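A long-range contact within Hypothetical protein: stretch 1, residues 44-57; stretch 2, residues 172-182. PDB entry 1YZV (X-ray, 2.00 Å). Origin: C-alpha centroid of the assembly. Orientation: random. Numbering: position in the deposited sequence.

Stretch 1 (44-57) FVANRFAGLHTALG
Stretch 2 (172-182) TSESILMQLLK

Two helices, 44-56 and 173-181, the first already under way before Phe-44, lie side by side and nearly parallel: their N-to-C directions differ by 12° and their axes approach to 11.0 Å. Thr-172 occupies the N-cap position of the second, while Gly-57 and Lys-182 leave helical geometry with positive phi (85° and 71°). The register follows from the nearest CA pairs: Val-45 CA to Ser-173 CA, 6.6 Å; Leu-52 CA to Leu-177 CA, 7.5 Å; Leu-56 CA to Leu-180 CA, 9.8 Å. The backbones therefore sit closest at Ser-173, where the CA-to-CB bond of Ser-173 points toward the first helix and its small side chain lies among the larger ones of Val-45, Arg-48 and Phe-49. Val-45 CG2 (chi1 t) comes within 3.9 Å of Ser-173 OG, and Phe-49 CZ reaches Ser-173 CB at 3.6 Å.

Arg-48 (chi1 to chi3 t, t, m; chi4 -177°) extends to the same serine (chi1 p), donating a hydrogen bond from NH1 to Ser-173 OG, 2.8 Å with an N-H...O angle of 137°; the acceptor lies at the guanidinium edge. A water bridges onward, accepting from Arg-48 NH2 at 3.0 Å and donating to Glu-174 OE1 at 2.8 Å. Glu-174 is t, t, with chi3 -78°.

The CA-to-CB bond of Phe-49 points sideways, but the end of its side chain comes nearer (chi1 m, chi2 -42°), with CE1 3.7 Å from Leu-177 CD1, which lies at the ring edge, and 3.8 Å from Ile-176 CG2 (Ile-176 m, t). Leu-177, with chi1 off-well at -100° and chi2 p, brings CD1 into a pocket bounded by Phe-49, by Arg-48 CG at 4.1 Å and by Leu-52 CD2 at 3.5 Å. Leu-52 (t, p) also places CD2 3.6 Å from Leu-180 CD1 (Leu-180 m, t). Packing loosens towards the C-terminal ends: Leu-181 CD1 (Leu-181 m, p) stands 4.5 Å from both Leu-52 CD1 and Leu-56 CD2 (Leu-56 m, t).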

# COMPACT_ATOMS: atom_id res chain seq x y z
N PHE A 44 -14.58 -20.15 10.65
CA PHE A 44 -14.64 -20.77 9.32
C PHE A 44 -13.26 -21.08 8.73
O PHE A 44 -13.04 -22.20 8.20
CB PHE A 44 -15.48 -19.89 8.33
CG PHE A 44 -15.48 -20.38 6.89
CD1 PHE A 44 -16.41 -21.28 6.43
CD2 PHE A 44 -14.57 -19.88 5.98
CE1 PHE A 44 -16.41 -21.66 5.10
CE2 PHE A 44 -14.61 -20.22 4.66
CZ PHE A 44 -15.48 -21.12 4.22
N VAL A 45 -12.34 -20.11 8.85
CA VAL A 45 -10.97 -20.27 8.37
C VAL A 45 -10.22 -21.32 9.22
O VAL A 45 -9.46 -22.15 8.67
CB VAL A 45 -10.19 -18.92 8.31
CG1 VAL A 45 -8.72 -19.13 8.09
CG2 VAL A 45 -10.74 -18.05 7.21
N ALA A 46 -10.45 -21.33 10.52
CA ALA A 46 -9.86 -22.35 11.40
C ALA A 46 -10.26 -23.78 10.98
O ALA A 46 -9.42 -24.69 10.89
CB ALA A 46 -10.22 -22.10 12.86
N ASN A 47 -11.54 -23.94 10.65
CA ASN A 47 -12.10 -25.18 10.13
C ASN A 47 -11.62 -25.59 8.74
O ASN A 47 -11.32 -26.76 8.48
CB ASN A 47 -13.62 -25.13 10.19
CG ASN A 47 -14.15 -25.32 11.59
OD1 ASN A 47 -13.51 -25.97 12.42
ND2 ASN A 47 -15.29 -24.66 11.90
N ARG A 48 -11.44 -24.61 7.88
CA ARG A 48 -10.91 -24.85 6.56
C ARG A 48 -9.48 -25.39 6.64
O ARG A 48 -9.10 -26.36 5.96
CB ARG A 48 -10.95 -23.54 5.76
CG ARG A 48 -10.21 -23.59 4.47
CD ARG A 48 -10.53 -22.38 3.62
NE ARG A 48 -11.83 -22.49 2.99
CZ ARG A 48 -12.32 -21.58 2.15
NH1 ARG A 48 -11.61 -20.47 1.85
NH2 ARG A 48 -13.47 -21.82 1.51
N PHE A 49 -8.65 -24.71 7.43
CA PHE A 49 -7.26 -25.16 7.62
C PHE A 49 -7.14 -26.46 8.41
O PHE A 49 -6.22 -27.26 8.16
CB PHE A 49 -6.42 -24.07 8.27
CG PHE A 49 -6.22 -22.82 7.40
CD1 PHE A 49 -5.97 -22.93 6.05
CD2 PHE A 49 -6.09 -21.57 8.00
CE1 PHE A 49 -5.71 -21.78 5.27
CE2 PHE A 49 -5.85 -20.43 7.24
CZ PHE A 49 -5.66 -20.53 5.88
N ALA A 50 -8.10 -26.71 9.30
CA ALA A 50 -8.18 -28.01 9.98
C ALA A 50 -8.40 -29.12 8.96
O ALA A 50 -7.69 -30.12 9.00
CB ALA A 50 -9.26 -28.03 11.07
N GLY A 51 -9.33 -28.91 8.03
CA GLY A 51 -9.58 -29.87 6.97
C GLY A 51 -8.38 -30.04 6.04
O GLY A 51 -8.02 -31.16 5.65
N LEU A 52 -7.74 -28.94 5.67
CA LEU A 52 -6.52 -29.03 4.89
C LEU A 52 -5.39 -29.83 5.59
O LEU A 52 -4.78 -30.74 5.00
CB LEU A 52 -6.05 -27.62 4.53
CG LEU A 52 -4.79 -27.57 3.64
CD1 LEU A 52 -5.02 -28.31 2.34
CD2 LEU A 52 -4.35 -26.13 3.44
N HIS A 53 -5.09 -29.44 6.82
CA HIS A 53 -4.11 -30.10 7.67
C HIS A 53 -4.34 -31.62 7.71
O HIS A 53 -3.40 -32.42 7.56
CB HIS A 53 -4.19 -29.51 9.09
CG HIS A 53 -3.57 -30.38 10.15
ND1 HIS A 53 -2.22 -30.36 10.45
CD2 HIS A 53 -4.13 -31.29 10.99
CE1 HIS A 53 -2.00 -31.15 11.48
NE2 HIS A 53 -3.13 -31.76 11.80
N THR A 54 -5.59 -32.02 7.92
CA THR A 54 -5.95 -33.46 7.98
C THR A 54 -5.76 -34.17 6.65
O THR A 54 -5.18 -35.27 6.62
CB THR A 54 -7.38 -33.63 8.55
OG1 THR A 54 -7.35 -33.16 9.90
CG2 THR A 54 -7.84 -35.09 8.50
N ALA A 55 -6.03 -33.48 5.54
CA ALA A 55 -5.76 -34.02 4.19
C ALA A 55 -4.26 -34.17 3.88
O ALA A 55 -3.83 -35.14 3.20
CB ALA A 55 -6.41 -33.17 3.14
N LEU A 56 -3.46 -33.18 4.31
CA LEU A 56 -2.03 -33.22 4.01
C LEU A 56 -1.29 -34.29 4.84
O LEU A 56 -0.29 -34.88 4.39
CB LEU A 56 -1.41 -31.83 4.21
CG LEU A 56 -1.98 -30.64 3.43
CD1 LEU A 56 -1.21 -29.34 3.78
CD2 LEU A 56 -1.97 -30.91 1.96
N GLY A 57 -1.75 -34.50 6.06
CA GLY A 57 -1.15 -35.45 6.94
C GLY A 57 0.03 -34.95 7.73
O GLY A 57 0.58 -33.89 7.45
N THR A 172 -5.27 -14.80 1.48
CA THR A 172 -6.58 -15.31 1.96
C THR A 172 -6.53 -16.82 2.01
O THR A 172 -5.79 -17.43 1.25
CB THR A 172 -7.76 -14.83 1.08
OG1 THR A 172 -7.53 -15.24 -0.26
CG2 THR A 172 -7.92 -13.33 1.15
N SER A 173 -7.42 -17.44 2.79
CA SER A 173 -7.42 -18.90 2.96
C SER A 173 -7.54 -19.67 1.63
O SER A 173 -6.82 -20.67 1.40
CB SER A 173 -8.51 -19.32 3.97
OG SER A 173 -9.85 -19.00 3.53
N GLU A 174 -8.34 -19.17 0.70
CA GLU A 174 -8.50 -19.89 -0.55
C GLU A 174 -7.21 -19.84 -1.40
O GLU A 174 -6.78 -20.85 -1.95
CB GLU A 174 -9.70 -19.35 -1.34
CG GLU A 174 -9.96 -20.19 -2.56
CD GLU A 174 -11.26 -19.84 -3.24
OE1 GLU A 174 -12.33 -20.27 -2.73
OE2 GLU A 174 -11.17 -19.18 -4.29
N SER A 175 -6.56 -18.68 -1.39
CA SER A 175 -5.32 -18.47 -2.08
C SER A 175 -4.23 -19.33 -1.47
O SER A 175 -3.54 -20.03 -2.20
CB SER A 175 -4.92 -17.02 -2.04
OG SER A 175 -3.87 -16.76 -2.93
N ILE A 176 -4.27 -19.43 -0.14
CA ILE A 176 -3.30 -20.22 0.62
C ILE A 176 -3.44 -21.73 0.29
O ILE A 176 -2.45 -22.39 -0.08
CB ILE A 176 -3.43 -19.92 2.10
CG1 ILE A 176 -2.88 -18.52 2.39
CG2 ILE A 176 -2.78 -20.99 2.99
CD1 ILE A 176 -3.37 -17.91 3.68
N LEU A 177 -4.68 -22.23 0.28
CA LEU A 177 -4.91 -23.61 -0.10
C LEU A 177 -4.28 -23.93 -1.46
O LEU A 177 -3.59 -24.97 -1.62
CB LEU A 177 -6.42 -23.91 -0.11
CG LEU A 177 -6.97 -24.62 1.09
CD1 LEU A 177 -6.71 -23.82 2.36
CD2 LEU A 177 -8.46 -24.93 0.90
N MET A 178 -4.54 -23.08 -2.45
CA MET A 178 -4.13 -23.33 -3.83
C MET A 178 -2.63 -23.06 -4.05
O MET A 178 -2.01 -23.72 -4.87
CB MET A 178 -5.01 -22.50 -4.79
CG MET A 178 -6.49 -22.86 -4.69
SD MET A 178 -6.78 -24.54 -5.23
CE MET A 178 -6.70 -25.52 -3.72
N GLN A 179 -2.05 -22.20 -3.21
CA GLN A 179 -0.57 -22.05 -3.12
C GLN A 179 0.16 -23.31 -2.68
O GLN A 179 1.23 -23.65 -3.21
CB GLN A 179 -0.15 -20.89 -2.19
CG GLN A 179 -0.40 -19.51 -2.77
CD GLN A 179 -0.28 -18.42 -1.69
OE1 GLN A 179 0.66 -18.42 -0.93
NE2 GLN A 179 -1.25 -17.53 -1.63
N LEU A 180 -0.41 -24.01 -1.71
CA LEU A 180 0.20 -25.22 -1.17
C LEU A 180 0.09 -26.36 -2.17
O LEU A 180 0.88 -27.27 -2.09
CB LEU A 180 -0.42 -25.63 0.16
CG LEU A 180 -0.06 -24.70 1.30
CD1 LEU A 180 -1.11 -24.80 2.45
CD2 LEU A 180 1.39 -24.97 1.77
N LEU A 181 -0.99 -26.39 -2.97
CA LEU A 181 -1.22 -27.46 -3.94
C LEU A 181 -0.63 -27.28 -5.33
O LEU A 181 -0.31 -28.29 -5.98
CB LEU A 181 -2.71 -27.75 -4.08
CG LEU A 181 -3.33 -28.75 -3.09
CD1 LEU A 181 -3.02 -28.42 -1.64
CD2 LEU A 181 -4.76 -28.67 -3.31
N LYS A 182 -0.71 -26.07 -5.87
CA LYS A 182 -0.11 -25.69 -7.17
C LYS A 182 -0.70 -26.22 -8.48
O LYS A 182 -0.51 -25.57 -9.53
CB LYS A 182 1.43 -25.87 -7.18
CG LYS A 182 2.07 -25.11 -5.99
CD LYS A 182 3.39 -24.48 -6.24
CE LYS A 182 3.87 -23.63 -5.00
NZ LYS A 182 3.09 -22.36 -4.50
O HOH W 1 -13.51 -19.53 -0.35